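Papain-like cysteine protease (Porcine reproductive and respiratory syndrome virus, PDB 3MTV) acts as a papain-like cysteine protease and metal-dependent nuclease of the viral replicase polyprotein, and probably suppresses host interferon signalling and mRNA export. Local coordinates at residues 48-53 with 148-153. Sequence-based numbering, arbitrary orientation.
Sequences SFPPHH and QYFSVK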
loop_
_atom_site.group_PDB
_atom_site.type_symbol
_atom_site.label_atom_id
_atom_site.label_comp_id
_atom_site.label_asym_id
_atom_site.label_seq_id
_atom_site.Cartn_x
_atom_site.Cartn_y
_atom_site.Cartn_z
ATOM N N SER A 48 12.799 3.819 -8.630
ATOM C CA SER A 48 13.011 5.226 -8.407
ATOM C C SER A 48 12.201 5.993 -7.341
ATOM O O SER A 48 12.616 7.032 -6.837
ATOM C CB SER A 48 13.135 5.929 -9.759
ATOM O OG SER A 48 12.125 5.460 -10.555
ATOM N N PHE A 49 11.074 5.468 -6.899
ATOM C CA PHE A 49 10.293 6.182 -5.854
ATOM C C PHE A 49 10.244 5.600 -4.476
ATOM O O PHE A 49 10.800 4.546 -4.231
ATOM C CB PHE A 49 8.907 6.358 -6.315
ATOM C CG PHE A 49 8.828 7.053 -7.576
ATOM C CD1 PHE A 49 8.884 6.365 -8.759
ATOM C CD2 PHE A 49 8.771 8.418 -7.603
ATOM C CE1 PHE A 49 8.835 7.031 -9.968
ATOM C CE2 PHE A 49 8.690 9.093 -8.828
ATOM C CZ PHE A 49 8.702 8.375 -10.008
ATOM N N PRO A 50 9.690 6.345 -3.518
ATOM C CA PRO A 50 9.636 5.598 -2.259
ATOM C C PRO A 50 8.233 4.949 -2.075
ATOM O O PRO A 50 7.226 5.457 -2.637
ATOM C CB PRO A 50 9.857 6.728 -1.244
ATOM C CG PRO A 50 9.168 7.971 -1.927
ATOM C CD PRO A 50 9.457 7.822 -3.343
ATOM N N PRO A 51 8.122 3.941 -1.196
ATOM C CA PRO A 51 6.904 3.173 -1.002
ATOM C C PRO A 51 5.782 4.099 -0.665
ATOM O O PRO A 51 6.051 5.073 -0.124
ATOM C CB PRO A 51 7.237 2.385 0.188
ATOM C CG PRO A 51 8.672 2.639 0.588
ATOM C CD PRO A 51 8.945 3.912 0.013
ATOM N N HIS A 52 4.581 3.888 -1.144
ATOM C CA HIS A 52 3.390 4.397 -0.486
ATOM C C HIS A 52 3.159 5.694 -1.040
ATOM O O HIS A 52 2.155 6.374 -0.664
ATOM C CB HIS A 52 3.487 4.521 1.071
ATOM C CG HIS A 52 3.902 3.251 1.818
ATOM N ND1 HIS A 52 3.195 2.050 1.769
ATOM C CD2 HIS A 52 4.946 3.023 2.662
ATOM C CE1 HIS A 52 3.815 1.154 2.530
ATOM N NE2 HIS A 52 4.870 1.728 3.113
ATOM N N HIS A 53 4.033 6.073 -1.974
ATOM C CA HIS A 53 3.563 7.199 -2.769
ATOM C C HIS A 53 3.061 6.805 -4.100
ATOM O O HIS A 53 3.644 5.942 -4.728
ATOM C CB HIS A 53 4.552 8.317 -2.951
ATOM C CG HIS A 53 5.198 8.793 -1.691
ATOM N ND1 HIS A 53 5.882 7.954 -0.833
ATOM C CD2 HIS A 53 5.283 10.039 -1.162
ATOM C CE1 HIS A 53 6.362 8.669 0.161
ATOM N NE2 HIS A 53 6.021 9.927 -0.026
ATOM N N GLN A 148 5.904 22.624 -0.654
ATOM C CA GLN A 148 5.355 21.431 -1.333
ATOM C C GLN A 148 5.757 20.088 -0.827
ATOM O O GLN A 148 6.799 19.895 -0.162
ATOM C CB GLN A 148 5.678 21.413 -2.812
ATOM C CG GLN A 148 5.532 22.756 -3.402
ATOM C CD GLN A 148 5.529 22.681 -4.853
ATOM O OE1 GLN A 148 4.499 22.983 -5.479
ATOM N NE2 GLN A 148 6.681 22.267 -5.439
ATOM N N TYR A 149 4.906 19.146 -1.189
ATOM C CA TYR A 149 5.126 17.786 -0.794
ATOM C C TYR A 149 5.052 17.033 -2.049
ATOM O O TYR A 149 4.495 17.406 -3.092
ATOM C CB TYR A 149 4.042 17.275 0.142
ATOM C CG TYR A 149 2.632 17.303 -0.420
ATOM C CD1 TYR A 149 1.812 18.352 -0.129
ATOM C CD2 TYR A 149 2.137 16.271 -1.241
ATOM C CE1 TYR A 149 0.543 18.427 -0.601
ATOM C CE2 TYR A 149 0.849 16.314 -1.738
ATOM C CZ TYR A 149 0.053 17.425 -1.400
ATOM O OH TYR A 149 -1.236 17.606 -1.842
ATOM N N PHE A 150 5.656 15.917 -1.938
ATOM C CA PHE A 150 5.604 15.070 -3.049
ATOM C C PHE A 150 4.523 14.041 -2.957
ATOM O O PHE A 150 4.585 13.078 -2.099
ATOM C CB PHE A 150 6.813 14.288 -2.952
ATOM C CG PHE A 150 6.953 13.382 -4.024
ATOM C CD1 PHE A 150 7.070 13.865 -5.298
ATOM C CD2 PHE A 150 7.038 12.059 -3.811
ATOM C CE1 PHE A 150 7.301 13.049 -6.330
ATOM C CE2 PHE A 150 7.279 11.224 -4.851
ATOM C CZ PHE A 150 7.389 11.725 -6.113
ATOM N N SER A 151 3.513 14.209 -3.800
ATOM C CA SER A 151 2.610 13.073 -4.005
ATOM C C SER A 151 1.510 12.829 -3.010
ATOM O O SER A 151 0.448 12.483 -3.502
ATOM C CB SER A 151 3.414 11.766 -4.086
ATOM O OG SER A 151 2.579 10.650 -4.068
ATOM N N VAL A 152 1.739 12.959 -1.671
ATOM C CA VAL A 152 0.637 12.876 -0.705
ATOM C C VAL A 152 0.860 13.774 0.502
ATOM O O VAL A 152 2.002 13.754 1.012
ATOM C CB VAL A 152 0.445 11.368 -0.134
ATOM C CG1 VAL A 152 0.913 10.321 -1.088
ATOM C CG2 VAL A 152 1.300 11.112 0.984
ATOM N N LYS A 153 -0.214 14.463 1.008
ATOM C CA LYS A 153 -0.065 15.519 2.064
ATOM C C LYS A 153 0.899 15.020 3.095
ATOM O O LYS A 153 1.728 15.770 3.613
ATOM C CB LYS A 153 -1.336 16.023 2.861
ATOM C CG LYS A 153 -2.579 16.528 2.074
ATOM C CD LYS A 153 -2.824 15.713 0.681
ATOM C CE LYS A 153 -3.429 14.249 0.767
ATOM N NZ LYS A 153 -3.720 13.629 -0.562
#
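F150 reaches from the end of strand 145-150 toward the loop 48-53 with CG anti to its backbone N (chi1 -179°), which brings the ring against both F49 and H53. Its tip does the touching on the F49 side: F150 CZ lies 3.9 Å from F49 CD2, near the planes of both rings, so the two phenylalanines meet rim to rim while their side chains cross at about a right angle. P50 adds a looser apolar contact, its CD 4.3 Å from F150 CE2. The H53 ring is inclined to that of F150, with planes at 39°. In this oblique pairing the closest side-chain atoms are H53 CD2 and F150 CD2, 3.8 Å apart. The edge of the H53 ring, at CD2, also faces the backbone, with F150 O near the ring plane 3.3 Å from H53 CD2.

The imidazole is anchored by its own turn: residues 50-53 form a type II beta turn, and H53 ND1 donates a hydrogen bond to P51 O at 3.0 Å. The acceptor lies near the imidazole plane, whereas the donor stands 40° out of the plane of the carbonyl. On the ring's other nitrogen, NE2 forms a hydrogen bond with S155 OG, while W156 meets the ring edge-to-face. This turn links helix 39-48 to strand 54-56 of the N-terminal four-stranded sheet, so the contact joins that region to the five-stranded sheet of the papain-like protease part. F150 is about 7 Å, side chain to side chain, from H159, a probable active-site residue. S151, with OG anti to its backbone N, sets OG beside H53 CB and hydrogen-bonds V54 O, tying the strand's exit to the residue following the turn.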